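Local coordinates for protein AAR187Cp (Eremothecium gossypii, PDB 3ZIK) that probably binds cohesin and promotes its release from chromosomes, as a fungal relative of Wapl, through this C-terminal all-helical Wap1 domain, at residues L18-D23 with E54-Y59; N42-C47 with L133-L138; T147-L152 with G179-W184. All blocks are in the same frame, centred on the assembly; numbering follows the deposited sequence.

The three contacts illustrate how an elongated all-helical domain is built up, each joining parts of the chain that are separated in sequence. Contacts 1 and 2 have centres 16 Å apart and touch directly, since Asp23 OD1 of contact 1 forms a 2.9 Å salt bridge with Arg45 NH2 of contact 2. Their segments alternate, so helix 36-52 lies in sequence between the two segments of contact 1. Contact 3 follows in series, its centre 22 Å from that of contact 2 and 33 Å from that of contact 1. Helix 129-139 of contact 2 and helix 147-158 of contact 3 are successive in the chain, although the nearest atoms of these two contacts stay about 8 Å apart.

Contact 1 (L18-D23 with E54-Y59); sequences LKYSED and EDLCQY
Tyr20 points the edge of its ring at the face of Tyr59 in a T-shaped stack, with ring centroids 5.1 Å apart and planes at 79°. The touching atom is Tyr20 CE2, which lies over the face near its rim and comes 3.6 Å from Tyr59 CD2. With CG anti to the backbone N (chi1 177°), the Tyr20 ring is carried out to helix 54-63 and runs past Tyr59 in the opposite direction.

The polar component is slight. Tyr20 OH gives a weak hydrogen bond of 3.2 Å to Asp55 OD2, which sits at the edge of the ring and close to its plane, while the carboxylate itself is turned steeply to the ring. The hydroxyl of Tyr59 has its polar partner outside these segments, Arg64 NH1, which hydrogen-bonds to it.

Van der Waals contacts fill in around these groups. The hydroxyl oxygen of Tyr20 rests on the backbone of the opposite helix, 3.4 Å from Leu56 CA, and Ser21 CB lies 3.2 Å from Tyr59 OH. Ser21 stands where helix 14-20 gives way to helix 22-28, so this break between the two helices packs against the hydroxyl end of Tyr59.

Within the all-helical Wap1 domain, the contact is thus an edge-to-face tyrosine pair that fastens the junction of two short N-terminal helices to helix 54-63. Phe8 of helix 7-10 meets both tyrosine rings, and Leu56 leans on Asp49 and Met50 of helix 36-52.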
loop_
_atom_site.group_PDB
_atom_site.type_symbol
_atom_site.label_atom_id
_atom_site.label_comp_id
_atom_site.label_asym_id
_atom_site.label_seq_id
_atom_site.Cartn_x
_atom_site.Cartn_y
_atom_site.Cartn_z
ATOM N N LEU A 18 -16.058 -42.162 4.749
ATOM C CA LEU A 18 -17.046 -41.591 5.688
ATOM C C LEU A 18 -16.482 -41.221 7.084
ATOM O O LEU A 18 -16.767 -40.142 7.594
ATOM C CB LEU A 18 -18.273 -42.524 5.824
ATOM C CG LEU A 18 -19.535 -41.662 6.019
ATOM C CD1 LEU A 18 -20.614 -41.965 4.988
ATOM C CD2 LEU A 18 -20.072 -41.693 7.462
ATOM N N LYS A 19 -15.691 -42.114 7.695
ATOM C CA LYS A 19 -15.022 -41.824 8.960
ATOM C C LYS A 19 -14.067 -40.608 8.823
ATOM O O LYS A 19 -14.098 -39.679 9.636
ATOM C CB LYS A 19 -14.233 -43.041 9.459
ATOM C CG LYS A 19 -13.921 -42.993 10.958
ATOM C CD LYS A 19 -15.129 -43.462 11.790
ATOM C CE LYS A 19 -14.893 -43.420 13.303
ATOM N NZ LYS A 19 -15.928 -44.197 14.059
ATOM N N TYR A 20 -13.233 -40.651 7.780
ATOM C CA TYR A 20 -12.225 -39.646 7.499
ATOM C C TYR A 20 -12.818 -38.245 7.602
ATOM O O TYR A 20 -12.253 -37.394 8.236
ATOM C CB TYR A 20 -11.646 -39.863 6.096
ATOM C CG TYR A 20 -10.626 -38.791 5.729
ATOM C CD1 TYR A 20 -9.300 -38.906 6.125
ATOM C CD2 TYR A 20 -11.000 -37.640 5.039
ATOM C CE1 TYR A 20 -8.367 -37.925 5.821
ATOM C CE2 TYR A 20 -10.064 -36.658 4.747
ATOM C CZ TYR A 20 -8.755 -36.817 5.140
ATOM O OH TYR A 20 -7.810 -35.904 4.826
ATOM N N SER A 21 -13.969 -38.044 6.973
ATOM C CA SER A 21 -14.568 -36.758 6.819
ATOM C C SER A 21 -15.736 -36.555 7.826
ATOM O O SER A 21 -16.548 -35.637 7.706
ATOM C CB SER A 21 -15.019 -36.656 5.370
ATOM O OG SER A 21 -16.154 -37.478 5.169
ATOM N N GLU A 22 -15.808 -37.425 8.829
ATOM C CA GLU A 22 -16.856 -37.364 9.850
ATOM C C GLU A 22 -16.843 -36.049 10.641
ATOM O O GLU A 22 -17.893 -35.422 10.788
ATOM C CB GLU A 22 -16.720 -38.538 10.815
ATOM C CG GLU A 22 -17.968 -38.901 11.591
ATOM C CD GLU A 22 -17.935 -40.355 12.087
ATOM O OE1 GLU A 22 -17.211 -40.637 13.087
ATOM O OE2 GLU A 22 -18.631 -41.214 11.468
ATOM N N ASP A 23 -15.667 -35.617 11.118
ATOM C CA ASP A 23 -15.594 -34.334 11.836
ATOM C C ASP A 23 -15.902 -33.138 10.918
ATOM O O ASP A 23 -16.628 -32.206 11.300
ATOM C CB ASP A 23 -14.266 -34.154 12.589
ATOM C CG ASP A 23 -14.245 -32.857 13.468
ATOM O OD1 ASP A 23 -15.305 -32.451 14.005
ATOM O OD2 ASP A 23 -13.166 -32.236 13.635
ATOM N N GLU A 54 -1.667 -31.227 5.184
ATOM C CA GLU A 54 -1.807 -31.045 3.724
ATOM C C GLU A 54 -2.809 -32.010 3.047
ATOM O O GLU A 54 -3.540 -31.582 2.125
ATOM C CB GLU A 54 -0.422 -31.053 3.025
ATOM C CG GLU A 54 -0.415 -30.634 1.539
ATOM C CD GLU A 54 -1.056 -29.258 1.219
ATOM O OE1 GLU A 54 -1.051 -28.321 2.076
ATOM O OE2 GLU A 54 -1.583 -29.103 0.080
ATOM N N ASP A 55 -2.839 -33.281 3.489
ATOM C CA ASP A 55 -3.822 -34.262 2.980
ATOM C C ASP A 55 -5.263 -33.764 3.119
ATOM O O ASP A 55 -6.068 -33.867 2.170
ATOM C CB ASP A 55 -3.689 -35.676 3.623
ATOM C CG ASP A 55 -4.127 -35.719 5.110
ATOM O OD1 ASP A 55 -3.784 -34.755 5.875
ATOM O OD2 ASP A 55 -4.801 -36.721 5.514
ATOM N N LEU A 56 -5.574 -33.203 4.290
ATOM C CA LEU A 56 -6.865 -32.660 4.539
ATOM C C LEU A 56 -7.155 -31.499 3.615
ATOM O O LEU A 56 -8.265 -31.444 3.060
ATOM C CB LEU A 56 -7.047 -32.332 6.018
ATOM C CG LEU A 56 -8.298 -31.510 6.304
ATOM C CD1 LEU A 56 -9.591 -32.275 5.964
ATOM C CD2 LEU A 56 -8.306 -31.049 7.732
ATOM N N CYS A 57 -6.172 -30.614 3.362
ATOM C CA CYS A 57 -6.451 -29.514 2.405
ATOM C C CYS A 57 -6.717 -29.974 0.995
ATOM O O CYS A 57 -7.566 -29.386 0.295
ATOM C CB CYS A 57 -5.347 -28.411 2.360
ATOM S SG CYS A 57 -4.978 -27.779 4.015
ATOM N N GLN A 58 -5.934 -30.945 0.540
ATOM C CA GLN A 58 -6.113 -31.432 -0.828
ATOM C C GLN A 58 -7.467 -32.125 -0.911
ATOM O O GLN A 58 -8.184 -31.999 -1.890
ATOM C CB GLN A 58 -4.979 -32.406 -1.215
ATOM C CG GLN A 58 -3.654 -31.719 -1.494
ATOM C CD GLN A 58 -2.528 -32.729 -1.436
ATOM O OE1 GLN A 58 -1.829 -32.829 -0.435
ATOM N NE2 GLN A 58 -2.386 -33.529 -2.490
ATOM N N TYR A 59 -7.822 -32.857 0.143
ATOM C CA TYR A 59 -9.099 -33.544 0.145
ATOM C C TYR A 59 -10.212 -32.529 -0.042
ATOM O O TYR A 59 -11.130 -32.728 -0.876
ATOM C CB TYR A 59 -9.280 -34.422 1.382
ATOM C CG TYR A 59 -10.741 -34.742 1.651
ATOM C CD1 TYR A 59 -11.458 -35.701 0.886
ATOM C CD2 TYR A 59 -11.436 -34.047 2.654
ATOM C CE1 TYR A 59 -12.838 -35.955 1.118
ATOM C CE2 TYR A 59 -12.797 -34.297 2.905
ATOM C CZ TYR A 59 -13.496 -35.255 2.141
ATOM O OH TYR A 59 -14.829 -35.391 2.459
#

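Contact 2 (N42-C47 with L133-L138); sequences NMLRLC and LNYQDL
Leu44 carries most of this helix-helix contact, its two methyl groups dividing the facing helix between them. Before it in sequence comes Asn42, which serves its own helix: its OD1 accepts from both Arg45 NH1 and Arg45 NH2, each at 3.1 Å. The NH1 donor lies in the carbonyl plane, whereas NH2 approaches from above it, and both hydrogen bonds are bent, at 135°.

At Leu44, CG stands anti to the backbone N (chi1 174°), which carries the branched end across to helix 129-139. CD2 packs 3.8 Å from Asn134 CB and 3.9 Å from Tyr135 N, against the turn that holds Asn134 and Tyr135. CD1 takes the other direction, meeting Leu138 CD2 at 3.8 Å and lying at the edge of the Tyr135 ring. Replacing Leu44 with an alanine would probably open a gap between the helices and leave Asn134 CB without its apolar partner across the contact and Leu138 CD2 with Cys47 alone.

Arg45 follows, its guanidinium group held by Asp23 as well as by Asn42. Two residues on, Cys47 completes the seam through its CB, 3.9 Å from the same Leu138 CD2. That single methyl is therefore shared by residues about one helical turn apart. The side-chain atoms that meet are all carbon, so the fit of these few groups makes the contact.

The axes of the two short helical segments approach to 9.9 Å and cross at 44°. Helix 81-93 closes one side of the interface, where Leu86 meets Leu138 and Phe89 and Ile90 meet Cys47, while Leu48 and Met51 continue the seam along helix 36-52. Helix 22-28 packs against Arg45 and Leu46.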
loop_
_atom_site.group_PDB
_atom_site.type_symbol
_atom_site.label_atom_id
_atom_site.label_comp_id
_atom_site.label_asym_id
_atom_site.label_seq_id
_atom_site.Cartn_x
_atom_site.Cartn_y
_atom_site.Cartn_z
ATOM N N ASN A 42 -15.282 -24.373 16.343
ATOM C CA ASN A 42 -15.226 -25.428 15.348
ATOM C C ASN A 42 -14.486 -24.927 14.119
ATOM O O ASN A 42 -13.748 -25.673 13.512
ATOM C CB ASN A 42 -16.653 -25.938 15.034
ATOM C CG ASN A 42 -17.192 -26.827 16.151
ATOM O OD1 ASN A 42 -16.455 -27.647 16.746
ATOM N ND2 ASN A 42 -18.455 -26.645 16.480
ATOM N N MET A 43 -14.653 -23.641 13.796
ATOM C CA MET A 43 -13.898 -23.107 12.689
ATOM C C MET A 43 -12.417 -23.179 13.041
ATOM O O MET A 43 -11.580 -23.574 12.211
ATOM C CB MET A 43 -14.365 -21.706 12.323
ATOM C CG MET A 43 -13.641 -21.190 11.083
ATOM S SD MET A 43 -14.222 -19.582 10.588
ATOM C CE MET A 43 -15.986 -19.857 10.339
ATOM N N LEU A 44 -12.084 -22.884 14.295
ATOM C CA LEU A 44 -10.682 -22.958 14.745
ATOM C C LEU A 44 -10.030 -24.361 14.672
ATOM O O LEU A 44 -8.876 -24.523 14.251
ATOM C CB LEU A 44 -10.606 -22.395 16.194
ATOM C CG LEU A 44 -9.282 -22.507 16.910
ATOM C CD1 LEU A 44 -8.279 -21.600 16.225
ATOM C CD2 LEU A 44 -9.488 -22.139 18.380
ATOM N N ARG A 45 -10.763 -25.387 15.105
ATOM C CA ARG A 45 -10.270 -26.772 14.966
ATOM C C ARG A 45 -10.083 -27.128 13.479
ATOM O O ARG A 45 -9.073 -27.727 13.130
ATOM C CB ARG A 45 -11.198 -27.814 15.683
ATOM C CG ARG A 45 -10.653 -29.263 15.659
ATOM C CD ARG A 45 -11.423 -30.252 16.560
ATOM N NE ARG A 45 -12.765 -30.552 16.029
ATOM C CZ ARG A 45 -13.878 -29.940 16.450
ATOM N NH1 ARG A 45 -13.805 -29.020 17.429
ATOM N NH2 ARG A 45 -15.062 -30.237 15.898
ATOM N N LEU A 46 -11.010 -26.736 12.609
ATOM C CA LEU A 46 -10.837 -27.018 11.156
ATOM C C LEU A 46 -9.600 -26.352 10.634
ATOM O O LEU A 46 -8.835 -26.962 9.868
ATOM C CB LEU A 46 -12.016 -26.521 10.337
ATOM C CG LEU A 46 -11.904 -26.812 8.825
ATOM C CD1 LEU A 46 -11.621 -28.303 8.571
ATOM C CD2 LEU A 46 -13.198 -26.390 8.120
ATOM N N CYS A 47 -9.395 -25.076 11.020
ATOM C CA CYS A 47 -8.235 -24.332 10.447
ATOM C C CYS A 47 -6.918 -24.943 10.965
ATOM O O CYS A 47 -5.916 -25.071 10.223
ATOM C CB CYS A 47 -8.276 -22.870 10.818
ATOM S SG CYS A 47 -9.583 -21.969 10.027
ATOM N N LEU A 133 -5.366 -23.211 23.803
ATOM C CA LEU A 133 -4.209 -23.921 23.287
ATOM C C LEU A 133 -4.200 -24.048 21.744
ATOM O O LEU A 133 -3.137 -23.972 21.126
ATOM C CB LEU A 133 -4.185 -25.325 23.903
ATOM C CG LEU A 133 -2.805 -25.891 24.250
ATOM C CD1 LEU A 133 -2.108 -26.487 23.016
ATOM C CD2 LEU A 133 -1.925 -24.852 24.957
ATOM N N ASN A 134 -5.375 -24.347 21.173
ATOM C CA ASN A 134 -5.598 -24.459 19.720
ATOM C C ASN A 134 -5.321 -23.103 19.054
ATOM O O ASN A 134 -4.668 -23.017 17.999
ATOM C CB ASN A 134 -7.075 -24.816 19.426
ATOM C CG ASN A 134 -7.353 -26.324 19.469
ATOM O OD1 ASN A 134 -6.462 -27.134 19.664
ATOM N ND2 ASN A 134 -8.593 -26.685 19.266
ATOM N N TYR A 135 -5.841 -22.066 19.701
ATOM C CA TYR A 135 -5.669 -20.685 19.260
ATOM C C TYR A 135 -4.175 -20.315 19.291
ATOM O O TYR A 135 -3.621 -19.921 18.275
ATOM C CB TYR A 135 -6.540 -19.729 20.084
ATOM C CG TYR A 135 -6.445 -18.316 19.550
ATOM C CD1 TYR A 135 -6.938 -17.990 18.268
ATOM C CD2 TYR A 135 -5.792 -17.312 20.276
ATOM C CE1 TYR A 135 -6.794 -16.711 17.743
ATOM C CE2 TYR A 135 -5.673 -16.015 19.775
ATOM C CZ TYR A 135 -6.166 -15.734 18.500
ATOM O OH TYR A 135 -6.021 -14.489 17.976
ATOM N N GLN A 136 -3.508 -20.497 20.428
ATOM C CA GLN A 136 -2.072 -20.134 20.542
ATOM C C GLN A 136 -1.228 -20.937 19.559
ATOM O O GLN A 136 -0.306 -20.432 18.906
ATOM C CB GLN A 136 -1.567 -20.260 22.001
ATOM C CG GLN A 136 -2.170 -19.192 22.920
ATOM C CD GLN A 136 -1.952 -17.736 22.419
ATOM O OE1 GLN A 136 -0.871 -17.386 21.896
ATOM N NE2 GLN A 136 -2.971 -16.887 22.592
ATOM N N ASP A 137 -1.595 -22.196 19.423
ATOM C CA ASP A 137 -1.037 -23.042 18.371
ATOM C C ASP A 137 -1.194 -22.523 16.899
ATOM O O ASP A 137 -0.283 -22.543 16.092
ATOM C CB ASP A 137 -1.752 -24.381 18.497
ATOM C CG ASP A 137 -0.836 -25.526 18.363
ATOM O OD1 ASP A 137 -0.149 -25.574 17.316
ATOM O OD2 ASP A 137 -0.831 -26.365 19.298
ATOM N N LEU A 138 -2.375 -22.103 16.530
ATOM C CA LEU A 138 -2.626 -21.687 15.144
ATOM C C LEU A 138 -1.895 -20.382 14.857
ATOM O O LEU A 138 -1.227 -20.277 13.811
ATOM C CB LEU A 138 -4.144 -21.522 14.901
ATOM C CG LEU A 138 -4.490 -21.147 13.445
ATOM C CD1 LEU A 138 -3.969 -22.128 12.387
ATOM C CD2 LEU A 138 -5.972 -20.988 13.319
#

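Contact 3 (T147-L152 with G179-W184); sequences TCEYAL and GQLKDW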
loop_
_atom_site.group_PDB
_atom_site.type_symbol
_atom_site.label_atom_id
_atom_site.label_comp_id
_atom_site.label_asym_id
_atom_site.label_seq_id
_atom_site.Cartn_x
_atom_site.Cartn_y
_atom_site.Cartn_z
ATOM N N THR A 147 -6.172 -9.190 11.961
ATOM C CA THR A 147 -7.022 -9.076 10.858
ATOM C C THR A 147 -6.797 -7.824 9.956
ATOM O O THR A 147 -7.155 -7.861 8.766
ATOM C CB THR A 147 -8.420 -9.246 11.397
ATOM O OG1 THR A 147 -9.299 -9.485 10.324
ATOM C CG2 THR A 147 -8.781 -8.027 12.230
ATOM N N CYS A 148 -6.189 -6.754 10.497
ATOM C CA CYS A 148 -5.836 -5.595 9.703
ATOM C C CYS A 148 -4.855 -6.053 8.602
ATOM O O CYS A 148 -5.101 -5.853 7.450
ATOM C CB CYS A 148 -5.229 -4.510 10.572
ATOM S SG CYS A 148 -4.367 -3.133 9.737
ATOM N N GLU A 149 -3.798 -6.739 8.960
ATOM C CA GLU A 149 -2.818 -7.141 7.997
ATOM C C GLU A 149 -3.309 -8.208 7.063
ATOM O O GLU A 149 -3.019 -8.155 5.837
ATOM C CB GLU A 149 -1.591 -7.677 8.724
ATOM C CG GLU A 149 -0.667 -6.579 9.267
ATOM C CD GLU A 149 0.517 -7.178 10.067
ATOM O OE1 GLU A 149 1.551 -7.540 9.473
ATOM O OE2 GLU A 149 0.417 -7.344 11.293
ATOM N N TYR A 150 -3.918 -9.243 7.645
ATOM C CA TYR A 150 -4.498 -10.296 6.861
ATOM C C TYR A 150 -5.518 -9.793 5.847
ATOM O O TYR A 150 -5.455 -10.225 4.698
ATOM C CB TYR A 150 -5.022 -11.489 7.716
ATOM C CG TYR A 150 -4.530 -12.857 7.223
ATOM C CD1 TYR A 150 -4.351 -13.103 5.820
ATOM C CD2 TYR A 150 -4.229 -13.879 8.117
ATOM C CE1 TYR A 150 -3.889 -14.321 5.353
ATOM C CE2 TYR A 150 -3.726 -15.103 7.650
ATOM C CZ TYR A 150 -3.573 -15.321 6.264
ATOM O OH TYR A 150 -3.145 -16.542 5.727
ATOM N N ALA A 151 -6.409 -8.873 6.227
ATOM C CA ALA A 151 -7.441 -8.352 5.310
ATOM C C ALA A 151 -6.792 -7.515 4.202
ATOM O O ALA A 151 -7.207 -7.627 3.059
ATOM C CB ALA A 151 -8.512 -7.518 6.021
ATOM N N LEU A 152 -5.759 -6.734 4.505
ATOM C CA LEU A 152 -5.066 -5.994 3.397
ATOM C C LEU A 152 -4.437 -6.949 2.431
ATOM O O LEU A 152 -4.506 -6.744 1.194
ATOM C CB LEU A 152 -3.933 -5.080 3.950
ATOM C CG LEU A 152 -4.453 -3.928 4.830
ATOM C CD1 LEU A 152 -3.327 -3.399 5.742
ATOM C CD2 LEU A 152 -4.989 -2.775 4.012
ATOM N N GLY A 179 -2.125 5.119 11.646
ATOM C CA GLY A 179 -1.715 3.739 11.971
ATOM C C GLY A 179 -0.231 3.488 12.145
ATOM O O GLY A 179 0.594 4.350 11.940
ATOM N N GLN A 180 0.112 2.273 12.552
ATOM C CA GLN A 180 1.486 1.854 12.621
ATOM C C GLN A 180 1.564 0.399 12.112
ATOM O O GLN A 180 1.405 -0.564 12.858
ATOM C CB GLN A 180 1.986 1.946 14.037
ATOM C CG GLN A 180 3.459 2.205 14.039
ATOM C CD GLN A 180 4.013 2.181 15.433
ATOM O OE1 GLN A 180 4.142 1.090 16.058
ATOM N NE2 GLN A 180 4.362 3.383 15.946
ATOM N N LEU A 181 1.749 0.238 10.819
ATOM C CA LEU A 181 1.912 -1.109 10.295
ATOM C C LEU A 181 3.384 -1.424 10.205
ATOM O O LEU A 181 4.190 -0.541 10.085
ATOM C CB LEU A 181 1.226 -1.245 8.934
ATOM C CG LEU A 181 -0.310 -1.338 9.051
ATOM C CD1 LEU A 181 -0.966 -1.260 7.674
ATOM C CD2 LEU A 181 -0.688 -2.619 9.776
ATOM N N LYS A 182 3.720 -2.700 10.299
ATOM C CA LYS A 182 5.078 -3.208 10.063
ATOM C C LYS A 182 5.568 -2.786 8.684
ATOM O O LYS A 182 6.707 -2.390 8.525
ATOM C CB LYS A 182 5.101 -4.750 10.157
ATOM C CG LYS A 182 5.016 -5.325 11.572
ATOM C CD LYS A 182 5.271 -6.834 11.577
ATOM C CE LYS A 182 4.954 -7.474 12.932
ATOM N NZ LYS A 182 5.961 -7.152 13.988
ATOM N N ASP A 183 4.693 -2.890 7.692
ATOM C CA ASP A 183 5.033 -2.582 6.333
ATOM C C ASP A 183 3.907 -1.775 5.662
ATOM O O ASP A 183 2.735 -2.163 5.706
ATOM C CB ASP A 183 5.256 -3.904 5.592
ATOM C CG ASP A 183 5.916 -3.711 4.247
ATOM O OD1 ASP A 183 6.588 -2.673 4.068
ATOM O OD2 ASP A 183 5.771 -4.598 3.373
ATOM N N TRP A 184 4.252 -0.661 5.024
ATOM C CA TRP A 184 3.233 0.142 4.379
ATOM C C TRP A 184 2.921 -0.190 2.931
ATOM O O TRP A 184 1.909 0.252 2.407
ATOM C CB TRP A 184 3.606 1.600 4.496
ATOM C CG TRP A 184 3.442 2.096 5.909
ATOM C CD1 TRP A 184 4.441 2.496 6.779
ATOM C CD2 TRP A 184 2.192 2.194 6.690
ATOM N NE1 TRP A 184 3.918 2.881 7.970
ATOM C CE2 TRP A 184 2.574 2.744 7.983
ATOM C CE3 TRP A 184 0.838 1.922 6.439
ATOM C CZ2 TRP A 184 1.644 2.951 8.995
ATOM C CZ3 TRP A 184 -0.099 2.175 7.469
ATOM C CH2 TRP A 184 0.304 2.665 8.716
#
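Leu181 reaches from an irregular connection into the side of helix 147-158, and its two methyl groups make nearly all of the apolar contact. From CB, which points toward the helix, the chain continues to CG, set anti to the carbonyl carbon (chi1 -75°), which brings the fork up against the helix.

The CD2 branch enters between two neighbours in the first turn of the helix. It lies 3.7 Å from Cys148 SG and 4.0 Å from Glu149 CG, so a sulfur and the aliphatic part of an acidic side chain together receive one methyl. Glu149 and Leu181 run past each other in opposite directions, and it is the methylene of the glutamate, not its carboxylate, that packs here; Glu149 OE2 is taken up by a hydrogen bond from Asn146 ND2.

The CD1 branch goes to the next turn, where it meets Leu152 CD1 tip to tip at 3.7 Å. Leu181 thus spans Cys148 and Leu152, four residues and about one turn apart on the helix.

Behind this side chain, the backbone of the connection folds over its own tryptophan: Leu181 N sits 3.2 Å above one face of the Trp184 ring, toward the rim, and Gly179 CA lies at that ring's edge. Lys182 is more peripheral and poorly ordered. Its CD passes 4.3 Å from Glu149 OE1, but the modelled NZ is not in contact with Glu149 and its position is uncertain.

The contact is thus an inter-helical connection, between helix 168-178 and helix 185-193, packed on the flank of helix 147-158 by one leucine within the all-helical Wap1 domain. Leu152 is also covered by Thr186 and Leu190 of helix 185-193 and by Ala116 of helix 108-116.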